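Local coordinates for ficolin-3 (Homo sapiens, PDB 2J5Z), which binds galactose through its fibrinogen-like domain and, as a ficolin of human innate immunity, probably recognises sugars on microbial surfaces, at residues S26-L31 with P40-M45; R67-Y72 with F153-A158; L131-F136 with D143-H148. All coordinates share one frame; numbering follows the deposited sequence.

How the contacts relate
The three contacts are spread over one fibrinogen-like domain. Contact 1 pairs two strands of the hairpin near the N-terminal end of the chain, against the neighbouring subunits. Contact 3 reaches the same antiparallel sheet from the other side of the chain's centre, through strand 131-133, and its centre is about 25 Å from that of contact 1. Contact 2 ties the start of helix 69-74 to loop 153-158 and comes within about 6 Å of contact 3, nearest atoms, without touching it. Contacts 2 and 3 lie nearer the ligands: the side chain of Ala158 in contact 2 is about 10 Å from the calcium ion, that of His148 in contact 3 about 7 Å from the bound galactose.

Contact 1 (S26-L31 with P40-M45); sequences SGWYHL and PVFCDM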
loop_
_atom_site.group_PDB
_atom_site.type_symbol
_atom_site.label_atom_id
_atom_site.label_comp_id
_atom_site.label_asym_id
_atom_site.label_seq_id
_atom_site.Cartn_x
_atom_site.Cartn_y
_atom_site.Cartn_z
ATOM N N SER A 26 -1.213 11.507 2.532
ATOM C CA SER A 26 -0.074 11.061 1.718
ATOM C C SER A 26 -0.370 9.751 1.002
ATOM O O SER A 26 -1.062 8.880 1.535
ATOM C CB SER A 26 1.175 10.900 2.590
ATOM O OG SER A 26 1.436 12.100 3.288
ATOM N N GLY A 27 0.127 9.593 -0.223
ATOM C CA GLY A 27 -0.096 8.335 -0.913
ATOM C C GLY A 27 0.107 8.513 -2.404
ATOM O O GLY A 27 0.632 9.538 -2.840
ATOM N N TRP A 28 -0.358 7.540 -3.175
ATOM C CA TRP A 28 -0.142 7.544 -4.636
ATOM C C TRP A 28 -1.243 8.317 -5.371
ATOM O O TRP A 28 -2.444 8.079 -5.172
ATOM C CB TRP A 28 0.009 6.108 -5.155
ATOM C CG TRP A 28 1.293 5.514 -4.663
ATOM C CD1 TRP A 28 1.492 4.827 -3.497
ATOM C CD2 TRP A 28 2.576 5.623 -5.291
ATOM N NE1 TRP A 28 2.819 4.488 -3.370
ATOM C CE2 TRP A 28 3.506 4.958 -4.458
ATOM C CE3 TRP A 28 3.022 6.183 -6.495
ATOM C CZ2 TRP A 28 4.864 4.871 -4.775
ATOM C CZ3 TRP A 28 4.370 6.089 -6.815
ATOM C CH2 TRP A 28 5.275 5.430 -5.960
ATOM N N TYR A 29 -0.820 9.257 -6.209
ATOM C CA TYR A 29 -1.727 10.108 -6.965
ATOM C C TYR A 29 -1.229 10.182 -8.398
ATOM O O TYR A 29 -0.056 10.002 -8.643
ATOM C CB TYR A 29 -1.720 11.523 -6.415
ATOM C CG TYR A 29 -2.362 11.664 -5.054
ATOM C CD1 TYR A 29 -3.698 12.004 -4.935
ATOM C CD2 TYR A 29 -1.626 11.449 -3.896
ATOM C CE1 TYR A 29 -4.297 12.140 -3.686
ATOM C CE2 TYR A 29 -2.208 11.578 -2.649
ATOM C CZ TYR A 29 -3.546 11.923 -2.557
ATOM O OH TYR A 29 -4.136 12.044 -1.323
ATOM N N HIS A 30 -2.111 10.501 -9.331
ATOM C CA HIS A 30 -1.659 10.739 -10.706
ATOM C C HIS A 30 -1.429 12.220 -10.987
ATOM O O HIS A 30 -2.261 13.066 -10.631
ATOM C CB HIS A 30 -2.648 10.135 -11.688
ATOM C CG HIS A 30 -2.578 8.644 -11.748
ATOM N ND1 HIS A 30 -2.026 7.969 -12.814
ATOM C CD2 HIS A 30 -2.954 7.698 -10.856
ATOM C CE1 HIS A 30 -2.087 6.669 -12.587
ATOM N NE2 HIS A 30 -2.643 6.478 -11.404
ATOM N N LEU A 31 -0.284 12.536 -11.585
ATOM C CA LEU A 31 -0.025 13.885 -12.069
ATOM C C LEU A 31 -0.188 13.843 -13.577
ATOM O O LEU A 31 -0.010 12.796 -14.186
ATOM C CB LEU A 31 1.404 14.336 -11.767
ATOM C CG LEU A 31 1.956 14.335 -10.347
ATOM C CD1 LEU A 31 3.301 15.048 -10.304
ATOM C CD2 LEU A 31 0.966 14.992 -9.395
ATOM N N PRO A 40 1.839 8.065 -12.092
ATOM C CA PRO A 40 1.622 7.855 -10.652
ATOM C C PRO A 40 2.842 8.325 -9.867
ATOM O O PRO A 40 3.977 8.018 -10.238
ATOM C CB PRO A 40 1.485 6.327 -10.527
ATOM C CG PRO A 40 1.327 5.827 -11.942
ATOM C CD PRO A 40 2.054 6.791 -12.794
ATOM N N VAL A 41 2.606 9.052 -8.776
ATOM C CA VAL A 41 3.686 9.543 -7.926
ATOM C C VAL A 41 3.213 9.476 -6.487
ATOM O O VAL A 41 2.008 9.511 -6.230
ATOM C CB VAL A 41 4.031 11.037 -8.208
ATOM C CG1 VAL A 41 4.462 11.234 -9.668
ATOM C CG2 VAL A 41 2.842 11.903 -7.868
ATOM N N PHE A 42 4.164 9.384 -5.562
ATOM C CA PHE A 42 3.848 9.431 -4.134
ATOM C C PHE A 42 3.941 10.848 -3.630
ATOM O O PHE A 42 5.008 11.469 -3.715
ATOM C CB PHE A 42 4.784 8.538 -3.321
ATOM C CG PHE A 42 4.376 8.417 -1.882
ATOM C CD1 PHE A 42 3.499 7.411 -1.483
ATOM C CD2 PHE A 42 4.835 9.320 -0.940
ATOM C CE1 PHE A 42 3.099 7.300 -0.164
ATOM C CE2 PHE A 42 4.429 9.218 0.398
ATOM C CZ PHE A 42 3.564 8.196 0.774
ATOM N N CYS A 43 2.820 11.371 -3.127
ATOM C CA CYS A 43 2.797 12.716 -2.548
ATOM C C CYS A 43 2.824 12.602 -1.036
ATOM O O CYS A 43 1.999 11.889 -0.457
ATOM C CB CYS A 43 1.528 13.449 -2.940
ATOM S SG CYS A 43 1.385 13.839 -4.699
ATOM N N ASP A 44 3.772 13.287 -0.409
ATOM C CA ASP A 44 3.775 13.379 1.054
ATOM C C ASP A 44 3.031 14.656 1.392
ATOM O O ASP A 44 3.506 15.754 1.108
ATOM C CB ASP A 44 5.203 13.401 1.600
ATOM C CG ASP A 44 5.253 13.544 3.115
ATOM O OD1 ASP A 44 4.317 14.125 3.697
ATOM O OD2 ASP A 44 6.244 13.073 3.719
ATOM N N MET A 45 1.853 14.508 1.984
ATOM C CA MET A 45 0.985 15.647 2.237
ATOM C C MET A 45 1.086 16.143 3.674
ATOM O O MET A 45 0.304 16.994 4.090
ATOM C CB MET A 45 -0.466 15.278 1.935
ATOM C CG MET A 45 -0.724 14.852 0.478
ATOM S SD MET A 45 -0.050 16.070 -0.670
ATOM C CE MET A 45 -1.092 15.761 -2.106
HETATM O O HOH W 1 3.030 11.378 5.215
#
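Strands 28-31 and 40-44 pair antiparallel in the hairpin formed by strands 28-32 and 38-44, and the tight part is the ladder itself. Tyr29 and Val41 make a hydrogen-bonded pair, Tyr29 N to Val41 O and Val41 N to Tyr29 O both 2.8 Å, each N-H lying nearly along the C=O axis. Gly27 and Cys43 form a second such pair. On the face carrying Trp28 and Phe42, the indole lies over the neighbouring strand. Phe42 CB sits 3.9 Å from the centroid of the six-membered ring of Trp28, almost on its normal, a CH-pi contact. With CG anti to the backbone N (chi1 -172°), the phenyl swings so that its edge meets the five-membered ring in a T-shaped pair, planes at 73°. Phe42 CE1 reaches Gly27 CA at 3.4 Å. On the other face Tyr29 CD2 touches Cys43 CB at 3.9 Å, and Leu31 CG rests on Val41 CG2; helix 15-20 packs there through Leu18, and Cys43 is disulfide-bonded to Cys15.

The looser side is at His30, which is exposed and merely lies beside the Pro40 ring. At the other end Ser26 OG accepts from Met45 N at 2.8 Å, meets a water and makes a weak hydrogen bond with Gly77 O of the second subunit. Asp44 forms a salt bridge with Arg217. Backbone bonds thus fix the register, aromatic and aliphatic groups fill the two faces, and the polar bonds of Ser26 and Asp44 lie at the Ser26 end, where the sheet runs on into the second subunit through a parallel ladder.

Contact 2 (R67-Y72 with F153-A158); sequences RSWSSY and FTTYDA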
loop_
_atom_site.group_PDB
_atom_site.type_symbol
_atom_site.label_atom_id
_atom_site.label_comp_id
_atom_site.label_asym_id
_atom_site.label_seq_id
_atom_site.Cartn_x
_atom_site.Cartn_y
_atom_site.Cartn_z
ATOM N N ARG A 67 20.980 -1.202 -11.054
ATOM C CA ARG A 67 20.286 -1.349 -12.320
ATOM C C ARG A 67 20.881 -0.500 -13.428
ATOM O O ARG A 67 21.686 0.407 -13.184
ATOM C CB ARG A 67 18.808 -0.987 -12.161
ATOM C CG ARG A 67 18.117 -1.667 -11.006
ATOM C CD ARG A 67 17.410 -2.942 -11.431
ATOM N NE ARG A 67 16.496 -3.359 -10.374
ATOM C CZ ARG A 67 15.176 -3.430 -10.478
ATOM N NH1 ARG A 67 14.558 -3.151 -11.626
ATOM N NH2 ARG A 67 14.473 -3.822 -9.422
ATOM N N SER A 68 20.430 -0.783 -14.642
ATOM C CA SER A 68 21.020 -0.265 -15.854
ATOM C C SER A 68 20.492 1.113 -16.190
ATOM O O SER A 68 19.529 1.590 -15.579
ATOM C CB SER A 68 20.670 -1.187 -17.005
ATOM O OG SER A 68 19.270 -1.145 -17.219
ATOM N N TRP A 69 21.119 1.722 -17.190
ATOM C CA TRP A 69 20.723 3.028 -17.692
ATOM C C TRP A 69 19.236 3.077 -17.996
ATOM O O TRP A 69 18.541 4.023 -17.592
ATOM C CB TRP A 69 21.532 3.375 -18.954
ATOM C CG TRP A 69 21.234 4.725 -19.460
ATOM C CD1 TRP A 69 20.396 5.056 -20.478
ATOM C CD2 TRP A 69 21.759 5.949 -18.951
ATOM N NE1 TRP A 69 20.360 6.424 -20.630
ATOM C CE2 TRP A 69 21.193 6.992 -19.704
ATOM C CE3 TRP A 69 22.647 6.266 -17.920
ATOM C CZ2 TRP A 69 21.495 8.334 -19.464
ATOM C CZ3 TRP A 69 22.947 7.597 -17.689
ATOM C CH2 TRP A 69 22.375 8.609 -18.449
ATOM N N SER A 70 18.743 2.054 -18.704
ATOM C CA SER A 70 17.350 2.051 -19.167
ATOM C C SER A 70 16.379 1.951 -18.009
ATOM O O SER A 70 15.310 2.573 -18.023
ATOM C CB SER A 70 17.099 0.923 -20.174
ATOM O OG SER A 70 17.370 -0.344 -19.591
ATOM N N SER A 71 16.756 1.162 -17.010
ATOM C CA SER A 71 15.992 1.027 -15.774
ATOM C C SER A 71 15.936 2.348 -15.008
ATOM O O SER A 71 14.870 2.776 -14.574
ATOM C CB SER A 71 16.607 -0.058 -14.893
ATOM O OG SER A 71 16.341 -1.348 -15.421
ATOM N N TYR A 72 17.081 3.004 -14.853
ATOM C CA TYR A 72 17.082 4.303 -14.195
ATOM C C TYR A 72 16.330 5.339 -15.008
ATOM O O TYR A 72 15.719 6.248 -14.445
ATOM C CB TYR A 72 18.508 4.763 -13.841
ATOM C CG TYR A 72 18.877 4.244 -12.490
ATOM C CD1 TYR A 72 18.420 4.882 -11.336
ATOM C CD2 TYR A 72 19.578 3.046 -12.349
ATOM C CE1 TYR A 72 18.708 4.387 -10.087
ATOM C CE2 TYR A 72 19.875 2.530 -11.092
ATOM C CZ TYR A 72 19.415 3.211 -9.961
ATOM O OH TYR A 72 19.681 2.759 -8.689
ATOM N N PHE A 153 24.706 11.489 -14.902
ATOM C CA PHE A 153 24.363 10.261 -14.204
ATOM C C PHE A 153 25.174 9.132 -14.838
ATOM O O PHE A 153 25.360 9.121 -16.069
ATOM C CB PHE A 153 22.860 10.018 -14.394
ATOM C CG PHE A 153 22.244 9.109 -13.367
ATOM C CD1 PHE A 153 21.975 9.568 -12.089
ATOM C CD2 PHE A 153 21.878 7.806 -13.703
ATOM C CE1 PHE A 153 21.376 8.753 -11.146
ATOM C CE2 PHE A 153 21.279 6.974 -12.760
ATOM C CZ PHE A 153 21.026 7.444 -11.481
ATOM N N THR A 154 25.671 8.200 -14.020
ATOM C CA THR A 154 26.290 6.962 -14.547
ATOM C C THR A 154 25.734 5.704 -13.898
ATOM O O THR A 154 25.405 5.676 -12.700
ATOM C CB THR A 154 27.877 6.924 -14.595
ATOM O OG1 THR A 154 28.435 6.037 -13.606
ATOM C CG2 THR A 154 28.469 8.273 -14.513
ATOM N N THR A 155 25.582 4.689 -14.741
ATOM C CA THR A 155 25.159 3.366 -14.322
ATOM C C THR A 155 26.247 2.376 -14.747
ATOM O O THR A 155 27.214 2.750 -15.407
ATOM C CB THR A 155 23.829 2.974 -14.990
ATOM O OG1 THR A 155 23.955 3.073 -16.412
ATOM C CG2 THR A 155 22.702 3.916 -14.540
ATOM N N TYR A 156 26.088 1.109 -14.388
ATOM C CA TYR A 156 27.131 0.143 -14.706
ATOM C C TYR A 156 27.353 -0.029 -16.215
ATOM O O TYR A 156 28.453 -0.382 -16.650
ATOM C CB TYR A 156 26.882 -1.196 -13.991
ATOM C CG TYR A 156 25.642 -1.936 -14.440
ATOM C CD1 TYR A 156 25.575 -2.515 -15.696
ATOM C CD2 TYR A 156 24.548 -2.072 -13.595
ATOM C CE1 TYR A 156 24.448 -3.193 -16.109
ATOM C CE2 TYR A 156 23.415 -2.752 -13.999
ATOM C CZ TYR A 156 23.370 -3.307 -15.253
ATOM O OH TYR A 156 22.247 -3.987 -15.665
ATOM N N ASP A 157 26.331 0.259 -17.019
ATOM C CA ASP A 157 26.442 0.135 -18.467
ATOM C C ASP A 157 26.479 1.488 -19.171
ATOM O O ASP A 157 26.279 1.578 -20.384
ATOM C CB ASP A 157 25.291 -0.713 -19.020
ATOM C CG ASP A 157 23.930 -0.076 -18.793
ATOM O OD1 ASP A 157 23.752 0.591 -17.750
ATOM O OD2 ASP A 157 23.048 -0.241 -19.667
ATOM N N ALA A 158 26.728 2.548 -18.408
ATOM C CA ALA A 158 26.853 3.875 -18.996
ATOM C C ALA A 158 27.785 4.738 -18.153
ATOM O O ALA A 158 27.334 5.502 -17.294
ATOM C CB ALA A 158 25.487 4.524 -19.155
HETATM O O HOH W 2 24.159 1.080 -12.153
HETATM O O HOH W 3 20.387 0.145 -20.154
#
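Trp69, the first residue of helix 69-74, leaves the backbone with CG anti to N (chi1 -176°), which carries the indole across loop 153-158. Trp69 CB lies 3.5 Å from Thr155 OG1, which sits near the plane of the indole, at the edge. Further out, the methyl CB of Ala158 meets CD2 and then, more closely, Trp69 CE3 at 3.6 Å. At the far corner Trp69 CZ3 comes 3.3 Å from the carbonyl oxygen Phe153 O, also at the ring edge; that buried oxygen has no hydrogen-bonding partner in the model. On the pyrrole side NE1 donates to Glu125, and His160 makes an edge-to-face pair with the indole.

The backbone of Trp69 is held as well. Trp69 N donates to Asp157 OD1 at 2.9 Å, meeting the syn lone pair, while Thr155 OG1 donates to the same oxygen from above the carboxylate plane. Two bonds therefore grip OD1, and Asp157 is probably further favoured as a carboxylate by the start of the helix. Thr155 to Ala158 form a type I beta turn, which brings Thr155 and Asp157 together in front of the helix N-terminus. Ser68 is the N-cap: its OG accepts a weak bond from Ser71 N. In this fibrinogen-like domain the turn leads toward the calcium site, whose ligands begin at Asp159.

Deeper in, the Phe153 and Tyr72 rings meet obliquely, planes at 53°, with Phe153 CE2 3.6 Å from Tyr72 CG. Nearer the surface Tyr156 CE2 lies 3.4 Å from Arg67 C, and one water joins Arg67 O to Tyr156 N. A second water accepts from Ser70 N and donates to Asp157 OD2.

Contact 3 (L131-F136 with D143-H148); sequences LALGKF and DSLSLH
Three bonds grip Asp143 OD1, the best-held polar atom: those with Leu145 N, Ser146 N and the hydroxyl of Tyr117. Ser146 N uses the syn lone pair, while Leu145 N reaches Asp143 OD1 at 3.1 Å from above the carboxylate plane. The second oxygen, Asp143 OD2, takes a very short bond of 2.4 Å from Ser146 OG, again on its syn side. With both oxygens engaged, the carboxylate is fixed in rotation, and this many bonds would be expected to favour its charged form. The bond to Leu145 N makes an Asx turn, and the one to Ser146 N an Asx motif, so the side chain organises the start of the 3-10 segment 146-148.

From segment 131-136, Phe136 lays one ring face over Asp143 CB, which stands 3.8 Å from the Phe136 ring centroid and 17° off its normal, a CH-pi contact. Ring and carboxylate planes run nearly parallel, 8° apart, with the two side chains antiparallel. Tyr117 also meets the Phe136 ring, edge to face.

Strand 131-133 pairs with strand 112-122 of the antiparallel sheet in the fibrinogen-like domain, and segment 143-148 packs on it through side chains, with no direct hydrogen bond between the two. An anti chi1 (-169°) carries the isobutyl group of Leu133 toward segment 143-148, where Leu133 CD2 meets Leu145 CG at 3.7 Å and Leu145 O at 3.6 Å; the two leucines meet crosswise, and both touch Leu101 of strand 101-106. Leu131 CD2 lies 3.8 Å from His148 O. A water bridges the segments on the polar side, donating to Gly134 O at 2.7 Å and to Ser146 OG. Beyond, the His148 imidazole turns from the strand toward Tyr181 of the galactose pocket and pairs edge to face with Trp175.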
loop_
_atom_site.group_PDB
_atom_site.type_symbol
_atom_site.label_atom_id
_atom_site.label_comp_id
_atom_site.label_asym_id
_atom_site.label_seq_id
_atom_site.Cartn_x
_atom_site.Cartn_y
_atom_site.Cartn_z
ATOM N N LEU A 131 22.873 16.505 -13.256
ATOM C CA LEU A 131 22.234 17.175 -12.131
ATOM C C LEU A 131 22.484 18.672 -12.171
ATOM O O LEU A 131 23.627 19.119 -12.354
ATOM C CB LEU A 131 22.791 16.629 -10.815
ATOM C CG LEU A 131 22.271 17.293 -9.525
ATOM C CD1 LEU A 131 20.758 17.145 -9.359
ATOM C CD2 LEU A 131 22.990 16.658 -8.357
ATOM N N ALA A 132 21.414 19.440 -12.018
ATOM C CA ALA A 132 21.525 20.885 -11.746
ATOM C C ALA A 132 20.937 21.169 -10.355
ATOM O O ALA A 132 19.714 21.220 -10.173
ATOM C CB ALA A 132 20.799 21.692 -12.811
ATOM N N LEU A 133 21.820 21.332 -9.375
ATOM C CA LEU A 133 21.393 21.473 -7.987
ATOM C C LEU A 133 21.581 22.906 -7.502
ATOM O O LEU A 133 22.634 23.493 -7.725
ATOM C CB LEU A 133 22.202 20.512 -7.108
ATOM C CG LEU A 133 21.721 20.330 -5.674
ATOM C CD1 LEU A 133 20.419 19.537 -5.643
ATOM C CD2 LEU A 133 22.827 19.653 -4.844
ATOM N N GLY A 134 20.550 23.445 -6.848
ATOM C CA GLY A 134 20.610 24.748 -6.185
ATOM C C GLY A 134 21.423 24.697 -4.903
ATOM O O GLY A 134 21.908 23.641 -4.491
ATOM N N LYS A 135 21.599 25.857 -4.289
ATOM C CA LYS A 135 22.426 25.971 -3.090
ATOM C C LYS A 135 21.796 25.307 -1.867
ATOM O O LYS A 135 20.578 25.242 -1.740
ATOM C CB LYS A 135 22.705 27.449 -2.796
ATOM C CG LYS A 135 23.359 28.188 -3.965
ATOM C CD LYS A 135 24.711 27.602 -4.290
ATOM C CE LYS A 135 25.405 28.402 -5.405
ATOM N NZ LYS A 135 26.679 27.755 -5.839
ATOM N N PHE A 136 22.661 24.828 -0.977
ATOM C CA PHE A 136 22.283 24.224 0.289
ATOM C C PHE A 136 21.696 25.285 1.216
ATOM O O PHE A 136 22.317 26.328 1.442
ATOM C CB PHE A 136 23.528 23.590 0.919
ATOM C CG PHE A 136 23.283 22.903 2.233
ATOM C CD1 PHE A 136 22.586 21.696 2.297
ATOM C CD2 PHE A 136 23.786 23.442 3.415
ATOM C CE1 PHE A 136 22.381 21.051 3.509
ATOM C CE2 PHE A 136 23.583 22.806 4.637
ATOM C CZ PHE A 136 22.883 21.609 4.691
ATOM N N ASP A 143 25.733 19.029 3.927
ATOM C CA ASP A 143 25.694 19.000 2.468
ATOM C C ASP A 143 26.622 17.926 1.909
ATOM O O ASP A 143 27.848 17.995 2.064
ATOM C CB ASP A 143 26.056 20.386 1.921
ATOM C CG ASP A 143 26.037 20.448 0.407
ATOM O OD1 ASP A 143 25.571 19.483 -0.241
ATOM O OD2 ASP A 143 26.501 21.477 -0.127
ATOM N N SER A 144 26.034 16.925 1.251
ATOM C CA SER A 144 26.823 15.903 0.564
ATOM C C SER A 144 26.404 15.708 -0.899
ATOM O O SER A 144 26.725 14.687 -1.503
ATOM C CB SER A 144 26.731 14.561 1.299
ATOM O OG SER A 144 27.456 14.594 2.522
ATOM N N LEU A 145 25.684 16.678 -1.452
ATOM C CA LEU A 145 25.211 16.569 -2.822
ATOM C C LEU A 145 25.770 17.661 -3.744
ATOM O O LEU A 145 25.744 17.501 -4.955
ATOM C CB LEU A 145 23.679 16.566 -2.865
ATOM C CG LEU A 145 22.993 16.005 -4.123
ATOM C CD1 LEU A 145 23.410 14.564 -4.387
ATOM C CD2 LEU A 145 21.482 16.099 -3.997
ATOM N N SER A 146 26.314 18.739 -3.182
ATOM C CA SER A 146 26.794 19.847 -4.019
ATOM C C SER A 146 27.906 19.418 -4.955
ATOM O O SER A 146 27.953 19.856 -6.105
ATOM C CB SER A 146 27.264 21.032 -3.169
ATOM O OG SER A 146 26.171 21.644 -2.526
ATOM N N LEU A 147 28.798 18.563 -4.463
ATOM C CA LEU A 147 29.880 18.007 -5.285
ATOM C C LEU A 147 29.327 17.394 -6.569
ATOM O O LEU A 147 29.954 17.440 -7.625
ATOM C CB LEU A 147 30.673 16.940 -4.502
ATOM C CG LEU A 147 31.547 15.993 -5.344
ATOM C CD1 LEU A 147 32.741 16.720 -5.971
ATOM C CD2 LEU A 147 32.020 14.752 -4.579
ATOM N N HIS A 148 28.131 16.827 -6.471
ATOM C CA HIS A 148 27.554 16.090 -7.572
ATOM C C HIS A 148 26.825 16.970 -8.572
ATOM O O HIS A 148 26.503 16.528 -9.673
ATOM C CB HIS A 148 26.662 14.978 -7.027
ATOM C CG HIS A 148 27.449 13.898 -6.362
ATOM N ND1 HIS A 148 27.582 13.805 -4.996
ATOM C CD2 HIS A 148 28.208 12.911 -6.884
ATOM C CE1 HIS A 148 28.367 12.783 -4.701
ATOM N NE2 HIS A 148 28.761 12.225 -5.829
HETATM O O HOH W 4 24.525 23.013 -4.361
#